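Long-range contacts in putative TOXIN related protein (Parabacteroides distasonis ATCC 8503, PDB 3K0Y), which is of unknown function but pairs a NigD-like N-terminal OB domain with a C-terminal beta sandwich, and is probably exported from the cytoplasm: residues A[13-18]-A[53-58]; A[41-46]-A[78-83]; A[174-179]-A[201-206]. One frame throughout, in Å; residues are numbered along the deposited sequence.

Interaction 1 (A[13-18]-A[53-58]); sequences IAVATV and RALVNF
Arg53 reaches across to Val15 and Thr17 at one end of an antiparallel ladder within the NigD-like OB domain. Its CB lies 3.6 Å from Ala16 O, CD comes to 4.0 Å from Val15 CG1, and the turn at the next bond (chi3 87°) swings NE toward Thr17. NE donates to Thr17 OG1 at 2.9 Å, the hydroxyl standing 21° out of the guanidinium plane; NH2 adds a weak bond to the same oxygen. NH1 packs against Val15 CG1 at 3.3 Å and bonds to Asn121, while NH2 also forms a salt bridge with Asp31. Thr17 suits its place because its small hydroxyl accepts from Arg53 and is hydrogen-bonded to Asp117 as well. The strands themselves are joined by paired bonds between Ala14 and Val56 and between Ala16 and Ala54. On the face of these residues the alanines leave room for larger neighbours: Ala16 CB meets Val56 CG2 at 4.0 Å, and Ala14 CB meets the edge of the Phe58 ring at 4.1 Å. The buried guanidinium thus has polar partners on all three nitrogens, and the two nearby aspartates would be expected to stabilise its positive charge.

Interaction 2 (A[41-46]-A[78-83]); sequences TNYPNY and VNAIHN
Asn42 meets strand 78-83 through two donors. Its backbone N bonds to Val78 O at 3.0 Å, one of the backbone bonds that make the parallel bridge of Thr41 with Val78, where Val78 also bonds to Ala40. Its side-chain ND2 takes Asn79 O at 3.2 Å: the acceptor lies in the amide plane of Asn42, and the donor arrives in the carbonyl plane, on a lone pair. Asn42 OD1 accepts from Lys77, so both ends of this amide are used. Asparagine suits the place, since it carries a donor and an acceptor on a short stem where the chain leaves the sheet. Thr41 OG1, anti to the backbone N (chi1 -176°), receives Tyr43 N at 2.9 Å, making an ST turn. A type I turn from Tyr43 to Tyr46 follows, closed by Tyr46 N and Tyr43 O.

That turn offers two tyrosines to Ile81, one to each methyl end. Ile81 CG2 sits over a face of the Tyr43 ring, 3.9 Å from its centroid, while CD1 lies over a face of the Tyr46 ring, both displaced toward the rim. The Tyr46 hydroxyl continues past Ile81 and donates to Asn83 OD1 at 2.7 Å, tip to tip, on a lone pair, with ring and amide planes 81° apart. On strand 78-83, Asn79 and Ala80 both face Asn57 in a classic beta bulge, and Asn79 ND2 bonds to Thr59 and Asn57.

The chemistry is divided accordingly: amide and hydroxyl groups tie down the two ends of the contact, and the branched isoleucine fills the middle. Tyrosine serves both needs, its ring covering a methyl group while the Tyr46 hydroxyl still reaches a polar partner beside the buried core.

Interaction 3 (A[174-179]-A[201-206]); sequences SSLPDT and LKYNSD
Ser205 OG is gripped by Thr179 N, which donates to it at 2.9 Å, and by a water only 2.6 Å from it. The contact belongs to the NigD-like C-terminal beta sandwich domain, where the loop leading to strand 184-192 meets the chain as it leaves strand 195-203. Ser205's own backbone returns the bond: Ser205 N donates to Thr179 OG1 at 3.0 Å, nearly straight at 166°. Serine and threonine thus exchange partners, each hydroxyl accepting from the other residue's backbone N-H. Thr179 OG1 is placed for this between its own backbone N and carbonyl carbon (chi1 70°), and the same oxygen is hydrogen-bonded to Glu182 O. Short hydroxyl side chains suit both places, since each can accept a backbone N-H and still engage a second group.

The water links three residues. It donates to Leu176 O at 2.8 Å and is hydrogen-bonded to Tyr203 OH as well as to Ser205 OG, lying in plane at the edge of the tyrosine ring. Tyrosine fits because its hydroxyl reaches the water while its ring gives a flat apolar surface. Leu176 uses that surface, its CD1 over one face and 4.3 Å from the ring centroid; Thr179 CG2 comes within 4.0 Å of Tyr203 CD2. Leu186 of strand 184-192 touches both Leu176 and Tyr203, placing this patch against the sheet.

Asn204 faces away from the loop at CB, but its amide is well used: ND2 bonds to Gly181 O and Thr183 OG1. Its other end makes an Asx turn, with OD1 accepting Asp206 N at 2.8 Å and the donor tilted 18° from the carbonyl plane.

Overall arrangement
Interactions 1 and 2 belong to one sheet of the OB domain, their centres 10 Å apart. Strand 52-62 of interaction 1 and strand 74-88 of interaction 2 are antiparallel neighbours in it, and Asn57 O to Asn79 N at 2.7 Å and Leu55 N to His82 O at 2.8 Å are probable hydrogen bonds joining the two contacts. Val18 CG2 also packs 3.3 Å from Tyr46 OH. Interaction 3 lies in the sandwich domain, its centre about 22 Å from that of interaction 1, with nearest atoms about 11 Å apart, and about 31 Å from that of interaction 2. A bound nonaethylene glycol, probably from crystallisation, lies about 4 Å from the Leu55 side chain in interaction 1.

Interaction 1 (A[13-18]-A[53-58])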
loop_
_atom_site.group_PDB
_atom_site.type_symbol
_atom_site.label_atom_id
_atom_site.label_comp_id
_atom_site.label_asym_id
_atom_site.label_seq_id
_atom_site.Cartn_x
_atom_site.Cartn_y
_atom_site.Cartn_z
ATOM N N ILE A 13 -8.876 10.074 11.146
ATOM C CA ILE A 13 -7.586 9.681 10.621
ATOM C C ILE A 13 -7.818 8.539 9.674
ATOM O O ILE A 13 -8.486 7.589 10.018
ATOM C CB ILE A 13 -6.583 9.309 11.714
ATOM C CG1 ILE A 13 -6.590 10.396 12.814
ATOM C CG2 ILE A 13 -5.169 9.216 11.095
ATOM C CD1 ILE A 13 -5.420 10.337 13.823
ATOM N N ALA A 14 -7.305 8.664 8.451
ATOM C CA ALA A 14 -7.497 7.641 7.424
ATOM C C ALA A 14 -6.382 7.652 6.355
ATOM O O ALA A 14 -5.703 8.675 6.155
ATOM C CB ALA A 14 -8.877 7.826 6.768
ATOM N N VAL A 15 -6.200 6.507 5.687
ATOM C CA VAL A 15 -5.338 6.403 4.536
ATOM C C VAL A 15 -6.180 6.886 3.334
ATOM O O VAL A 15 -7.353 6.503 3.212
ATOM C CB VAL A 15 -4.743 4.963 4.384
ATOM C CG1 VAL A 15 -3.886 4.805 3.087
ATOM C CG2 VAL A 15 -3.914 4.603 5.607
ATOM N N ALA A 16 -5.615 7.795 2.528
ATOM C CA ALA A 16 -6.267 8.359 1.346
ATOM C C ALA A 16 -5.319 8.351 0.165
ATOM O O ALA A 16 -4.097 8.473 0.337
ATOM C CB ALA A 16 -6.676 9.811 1.590
ATOM N N THR A 17 -5.893 8.314 -1.026
ATOM C CA THR A 17 -5.150 8.597 -2.235
ATOM C C THR A 17 -5.247 10.077 -2.599
ATOM O O THR A 17 -6.318 10.653 -2.622
ATOM C CB THR A 17 -5.611 7.739 -3.398
ATOM O OG1 THR A 17 -5.623 6.364 -2.971
ATOM C CG2 THR A 17 -4.666 7.966 -4.680
ATOM N N VAL A 18 -4.088 10.676 -2.851
ATOM C CA VAL A 18 -3.983 12.037 -3.287
ATOM C C VAL A 18 -4.265 12.097 -4.787
ATOM O O VAL A 18 -3.606 11.432 -5.585
ATOM C CB VAL A 18 -2.546 12.621 -3.022
ATOM C CG1 VAL A 18 -2.431 14.047 -3.620
ATOM C CG2 VAL A 18 -2.195 12.675 -1.531
ATOM N N ARG A 53 -0.266 7.617 -1.756
ATOM C CA ARG A 53 -1.187 7.550 -0.605
ATOM C C ARG A 53 -0.600 8.336 0.548
ATOM O O ARG A 53 0.618 8.578 0.585
ATOM C CB ARG A 53 -1.420 6.113 -0.191
ATOM C CG ARG A 53 -1.908 5.231 -1.307
ATOM C CD ARG A 53 -2.972 4.234 -0.790
ATOM N NE ARG A 53 -4.291 4.845 -0.849
ATOM C CZ ARG A 53 -5.365 4.372 -0.216
ATOM N NH1 ARG A 53 -5.274 3.294 0.558
ATOM N NH2 ARG A 53 -6.513 4.970 -0.376
ATOM N N ALA A 54 -1.453 8.703 1.487
ATOM C CA ALA A 54 -1.051 9.494 2.640
ATOM C C ALA A 54 -1.934 9.144 3.832
ATOM O O ALA A 54 -3.063 8.711 3.659
ATOM C CB ALA A 54 -1.132 10.987 2.356
ATOM N N LEU A 55 -1.368 9.266 5.015
ATOM C CA LEU A 55 -2.122 9.260 6.245
ATOM C C LEU A 55 -2.586 10.706 6.496
ATOM O O LEU A 55 -1.761 11.624 6.633
ATOM C CB LEU A 55 -1.234 8.739 7.389
ATOM C CG LEU A 55 -1.940 8.412 8.708
ATOM C CD1 LEU A 55 -2.952 7.276 8.544
ATOM C CD2 LEU A 55 -0.854 8.081 9.779
ATOM N N VAL A 56 -3.896 10.899 6.524
ATOM C CA VAL A 56 -4.502 12.208 6.613
ATOM C C VAL A 56 -5.334 12.392 7.890
ATOM O O VAL A 56 -6.204 11.587 8.179
ATOM C CB VAL A 56 -5.415 12.487 5.399
ATOM C CG1 VAL A 56 -5.968 13.894 5.477
ATOM C CG2 VAL A 56 -4.638 12.270 4.044
ATOM N N ASN A 57 -5.061 13.478 8.618
ATOM C CA ASN A 57 -5.835 13.908 9.774
ATOM C C ASN A 57 -6.690 15.074 9.276
ATOM O O ASN A 57 -6.155 16.098 8.833
ATOM C CB ASN A 57 -4.897 14.354 10.883
ATOM C CG ASN A 57 -5.641 14.755 12.201
ATOM O OD1 ASN A 57 -6.795 15.207 12.199
ATOM N ND2 ASN A 57 -4.957 14.565 13.321
ATOM N N PHE A 58 -8.007 14.882 9.258
ATOM C CA PHE A 58 -8.907 15.855 8.673
ATOM C C PHE A 58 -10.171 16.062 9.539
ATOM O O PHE A 58 -10.561 15.202 10.342
ATOM C CB PHE A 58 -9.274 15.468 7.225
ATOM C CG PHE A 58 -10.049 14.178 7.104
ATOM C CD1 PHE A 58 -9.389 12.956 7.030
ATOM C CD2 PHE A 58 -11.447 14.179 7.079
ATOM C CE1 PHE A 58 -10.094 11.771 6.937
ATOM C CE2 PHE A 58 -12.155 12.978 6.971
ATOM C CZ PHE A 58 -11.464 11.773 6.895
#

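Interaction 2 (A[41-46]-A[78-83])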
loop_
_atom_site.group_PDB
_atom_site.type_symbol
_atom_site.label_atom_id
_atom_site.label_comp_id
_atom_site.label_asym_id
_atom_site.label_seq_id
_atom_site.Cartn_x
_atom_site.Cartn_y
_atom_site.Cartn_z
ATOM N N THR A 41 -6.526 24.079 4.868
ATOM C CA THR A 41 -5.383 23.214 5.119
ATOM C C THR A 41 -4.398 23.879 6.046
ATOM O O THR A 41 -4.167 25.071 5.930
ATOM C CB THR A 41 -4.652 22.828 3.783
ATOM O OG1 THR A 41 -3.589 21.904 4.056
ATOM C CG2 THR A 41 -4.077 24.098 3.047
ATOM N N ASN A 42 -3.805 23.117 6.959
ATOM C CA ASN A 42 -2.580 23.575 7.667
ATOM C C ASN A 42 -1.293 23.414 6.868
ATOM O O ASN A 42 -0.261 23.952 7.280
ATOM C CB ASN A 42 -2.404 22.822 8.988
ATOM C CG ASN A 42 -3.444 23.217 10.035
ATOM O OD1 ASN A 42 -3.776 24.372 10.158
ATOM N ND2 ASN A 42 -3.935 22.257 10.780
ATOM N N TYR A 43 -1.313 22.658 5.756
ATOM C CA TYR A 43 -0.120 22.523 4.885
ATOM C C TYR A 43 -0.347 23.074 3.461
ATOM O O TYR A 43 -0.483 22.302 2.501
ATOM C CB TYR A 43 0.254 21.081 4.677
ATOM C CG TYR A 43 0.647 20.186 5.816
ATOM C CD1 TYR A 43 0.031 20.238 7.071
ATOM C CD2 TYR A 43 1.597 19.155 5.576
ATOM C CE1 TYR A 43 0.398 19.332 8.084
ATOM C CE2 TYR A 43 1.958 18.254 6.565
ATOM C CZ TYR A 43 1.357 18.334 7.813
ATOM O OH TYR A 43 1.737 17.419 8.772
ATOM N N PRO A 44 -0.348 24.402 3.291
ATOM C CA PRO A 44 -0.691 24.877 1.956
ATOM C C PRO A 44 0.387 24.623 0.894
ATOM O O PRO A 44 0.092 24.740 -0.296
ATOM C CB PRO A 44 -0.927 26.379 2.163
ATOM C CG PRO A 44 -0.113 26.711 3.379
ATOM C CD PRO A 44 -0.222 25.498 4.261
ATOM N N ASN A 45 1.607 24.267 1.317
ATOM C CA ASN A 45 2.722 24.052 0.402
ATOM C C ASN A 45 2.944 22.578 0.090
ATOM O O ASN A 45 3.963 22.210 -0.453
ATOM C CB ASN A 45 4.008 24.676 0.979
ATOM C CG ASN A 45 3.920 26.181 1.109
ATOM O OD1 ASN A 45 3.346 26.835 0.262
ATOM N ND2 ASN A 45 4.467 26.727 2.185
ATOM N N TYR A 46 1.970 21.746 0.428
ATOM C CA TYR A 46 1.997 20.319 0.149
ATOM C C TYR A 46 2.008 20.120 -1.358
ATOM O O TYR A 46 1.245 20.767 -2.070
ATOM C CB TYR A 46 0.731 19.657 0.755
ATOM C CG TYR A 46 0.643 18.184 0.462
ATOM C CD1 TYR A 46 1.435 17.272 1.156
ATOM C CD2 TYR A 46 -0.180 17.705 -0.539
ATOM C CE1 TYR A 46 1.392 15.918 0.862
ATOM C CE2 TYR A 46 -0.238 16.351 -0.826
ATOM C CZ TYR A 46 0.568 15.464 -0.125
ATOM O OH TYR A 46 0.507 14.101 -0.391
ATOM N N VAL A 78 -7.717 19.792 5.964
ATOM C CA VAL A 78 -6.566 18.943 6.169
ATOM C C VAL A 78 -5.822 19.482 7.383
ATOM O O VAL A 78 -5.300 20.571 7.347
ATOM C CB VAL A 78 -5.647 18.956 4.908
ATOM C CG1 VAL A 78 -4.321 18.220 5.170
ATOM C CG2 VAL A 78 -6.403 18.337 3.711
ATOM N N ASN A 79 -5.818 18.739 8.477
ATOM C CA ASN A 79 -5.055 19.140 9.654
ATOM C C ASN A 79 -3.607 18.725 9.522
ATOM O O ASN A 79 -2.705 19.485 9.888
ATOM C CB ASN A 79 -5.646 18.545 10.916
ATOM C CG ASN A 79 -7.133 18.919 11.103
ATOM O OD1 ASN A 79 -7.520 20.080 10.951
ATOM N ND2 ASN A 79 -7.960 17.923 11.393
ATOM N N ALA A 80 -3.389 17.513 9.020
ATOM C CA ALA A 80 -2.039 17.030 8.743
ATOM C C ALA A 80 -2.098 15.984 7.632
ATOM O O ALA A 80 -3.118 15.388 7.384
ATOM C CB ALA A 80 -1.372 16.452 10.026
ATOM N N ILE A 81 -0.996 15.789 6.940
ATOM C CA ILE A 81 -0.958 14.826 5.855
ATOM C C ILE A 81 0.482 14.316 5.788
ATOM O O ILE A 81 1.438 15.101 5.624
ATOM C CB ILE A 81 -1.465 15.459 4.530
ATOM C CG1 ILE A 81 -1.300 14.494 3.359
ATOM C CG2 ILE A 81 -0.728 16.792 4.270
ATOM C CD1 ILE A 81 -2.156 14.853 2.181
ATOM N N HIS A 82 0.615 13.012 6.013
ATOM C CA HIS A 82 1.900 12.332 6.047
ATOM C C HIS A 82 1.930 11.277 4.949
ATOM O O HIS A 82 1.227 10.283 5.036
ATOM C CB HIS A 82 2.090 11.656 7.406
ATOM C CG HIS A 82 1.697 12.510 8.572
ATOM N ND1 HIS A 82 2.407 13.624 8.945
ATOM C CD2 HIS A 82 0.679 12.392 9.464
ATOM C CE1 HIS A 82 1.837 14.169 10.008
ATOM N NE2 HIS A 82 0.796 13.432 10.347
ATOM N N ASN A 83 2.736 11.495 3.914
ATOM C CA ASN A 83 2.818 10.528 2.836
ATOM C C ASN A 83 3.213 9.137 3.325
ATOM O O ASN A 83 4.004 8.975 4.249
ATOM C CB ASN A 83 3.805 10.998 1.792
ATOM C CG ASN A 83 3.276 12.168 0.989
ATOM O OD1 ASN A 83 2.118 12.578 1.163
ATOM N ND2 ASN A 83 4.115 12.718 0.108
#

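Interaction 3 (A[174-179]-A[201-206])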
loop_
_atom_site.group_PDB
_atom_site.type_symbol
_atom_site.label_atom_id
_atom_site.label_comp_id
_atom_site.label_asym_id
_atom_site.label_seq_id
_atom_site.Cartn_x
_atom_site.Cartn_y
_atom_site.Cartn_z
ATOM N N SER A 174 -2.501 -1.961 -10.000
ATOM C CA SER A 174 -3.127 -1.786 -11.290
ATOM C C SER A 174 -2.431 -2.594 -12.401
ATOM O O SER A 174 -2.982 -2.715 -13.460
ATOM C CB SER A 174 -3.172 -0.286 -11.645
ATOM O OG SER A 174 -1.878 0.200 -11.905
ATOM N N SER A 175 -1.231 -3.121 -12.135
ATOM C CA SER A 175 -0.465 -3.955 -13.054
ATOM C C SER A 175 -0.854 -5.428 -12.961
ATOM O O SER A 175 -0.302 -6.233 -13.696
ATOM C CB SER A 175 1.049 -3.833 -12.733
ATOM O OG SER A 175 1.357 -4.470 -11.489
ATOM N N LEU A 176 -1.759 -5.804 -12.057
ATOM C CA LEU A 176 -2.240 -7.180 -12.025
ATOM C C LEU A 176 -3.182 -7.388 -13.220
ATOM O O LEU A 176 -3.811 -6.432 -13.663
ATOM C CB LEU A 176 -2.974 -7.519 -10.739
ATOM C CG LEU A 176 -2.123 -7.545 -9.458
ATOM C CD1 LEU A 176 -3.061 -7.783 -8.262
ATOM C CD2 LEU A 176 -0.986 -8.562 -9.530
ATOM N N PRO A 177 -3.264 -8.627 -13.745
ATOM C CA PRO A 177 -4.166 -8.809 -14.889
ATOM C C PRO A 177 -5.605 -8.469 -14.532
ATOM O O PRO A 177 -6.061 -8.677 -13.377
ATOM C CB PRO A 177 -3.988 -10.294 -15.292
ATOM C CG PRO A 177 -2.809 -10.847 -14.478
ATOM C CD PRO A 177 -2.684 -9.892 -13.263
ATOM N N ASP A 178 -6.316 -7.915 -15.511
ATOM C CA ASP A 178 -7.703 -7.506 -15.303
ATOM C C ASP A 178 -8.500 -8.726 -14.864
ATOM O O ASP A 178 -8.355 -9.776 -15.431
ATOM C CB ASP A 178 -8.310 -6.889 -16.556
ATOM C CG ASP A 178 -9.543 -6.033 -16.238
ATOM O OD1 ASP A 178 -10.482 -6.531 -15.577
ATOM O OD2 ASP A 178 -9.563 -4.849 -16.620
ATOM N N THR A 179 -9.287 -8.592 -13.807
ATOM C CA THR A 179 -10.107 -9.704 -13.347
ATOM C C THR A 179 -11.428 -9.688 -14.093
ATOM O O THR A 179 -12.303 -10.475 -13.787
ATOM C CB THR A 179 -10.417 -9.636 -11.843
ATOM O OG1 THR A 179 -11.324 -8.556 -11.607
ATOM C CG2 THR A 179 -9.151 -9.468 -11.028
ATOM N N LEU A 201 -6.718 -12.213 0.454
ATOM C CA LEU A 201 -7.675 -11.145 0.330
ATOM C C LEU A 201 -8.457 -11.332 -0.972
ATOM O O LEU A 201 -8.023 -11.998 -1.902
ATOM C CB LEU A 201 -6.981 -9.765 0.320
ATOM C CG LEU A 201 -5.856 -9.462 1.312
ATOM C CD1 LEU A 201 -4.531 -10.029 0.798
ATOM C CD2 LEU A 201 -5.633 -7.931 1.534
ATOM N N LYS A 202 -9.610 -10.696 -1.025
ATOM C CA LYS A 202 -10.446 -10.681 -2.215
ATOM C C LYS A 202 -10.023 -9.469 -3.000
ATOM O O LYS A 202 -9.843 -8.422 -2.414
ATOM C CB LYS A 202 -11.927 -10.550 -1.819
ATOM C CG LYS A 202 -12.469 -11.715 -1.072
ATOM C CD LYS A 202 -12.593 -12.885 -1.980
ATOM C CE LYS A 202 -13.323 -14.064 -1.345
ATOM N NZ LYS A 202 -12.990 -15.366 -2.030
ATOM N N TYR A 203 -9.898 -9.621 -4.314
ATOM C CA TYR A 203 -9.470 -8.558 -5.245
ATOM C C TYR A 203 -10.283 -8.559 -6.558
ATOM O O TYR A 203 -10.399 -9.579 -7.255
ATOM C CB TYR A 203 -7.994 -8.723 -5.588
ATOM C CG TYR A 203 -7.523 -7.691 -6.587
ATOM C CD1 TYR A 203 -7.413 -6.341 -6.227
ATOM C CD2 TYR A 203 -7.217 -8.045 -7.885
ATOM C CE1 TYR A 203 -7.008 -5.371 -7.142
ATOM C CE2 TYR A 203 -6.817 -7.083 -8.814
ATOM C CZ TYR A 203 -6.699 -5.750 -8.423
ATOM O OH TYR A 203 -6.320 -4.800 -9.339
ATOM N N ASN A 204 -10.795 -7.394 -6.910
ATOM C CA ASN A 204 -11.532 -7.202 -8.149
ATOM C C ASN A 204 -10.904 -5.984 -8.814
ATOM O O ASN A 204 -10.747 -4.979 -8.152
ATOM C CB ASN A 204 -13.016 -6.959 -7.828
ATOM C CG ASN A 204 -13.911 -6.896 -9.087
ATOM O OD1 ASN A 204 -13.579 -6.239 -10.066
ATOM N ND2 ASN A 204 -15.052 -7.571 -9.034
ATOM N N SER A 205 -10.514 -6.076 -10.091
ATOM C CA SER A 205 -9.924 -4.919 -10.784
ATOM C C SER A 205 -10.870 -3.714 -10.865
ATOM O O SER A 205 -10.432 -2.589 -11.042
ATOM C CB SER A 205 -9.499 -5.279 -12.207
ATOM O OG SER A 205 -8.531 -6.289 -12.187
ATOM N N ASP A 206 -12.168 -3.964 -10.795
ATOM C CA ASP A 206 -13.145 -2.881 -10.739
ATOM C C ASP A 206 -13.297 -2.339 -9.297
ATOM O O ASP A 206 -13.915 -2.985 -8.471
ATOM C CB ASP A 206 -14.487 -3.403 -11.282
ATOM C CG ASP A 206 -15.491 -2.309 -11.515
ATOM O OD1 ASP A 206 -15.119 -1.130 -11.500
ATOM O OD2 ASP A 206 -16.664 -2.634 -11.724
HETATM O O HOH W 1 -6.028 -5.517 -12.152
#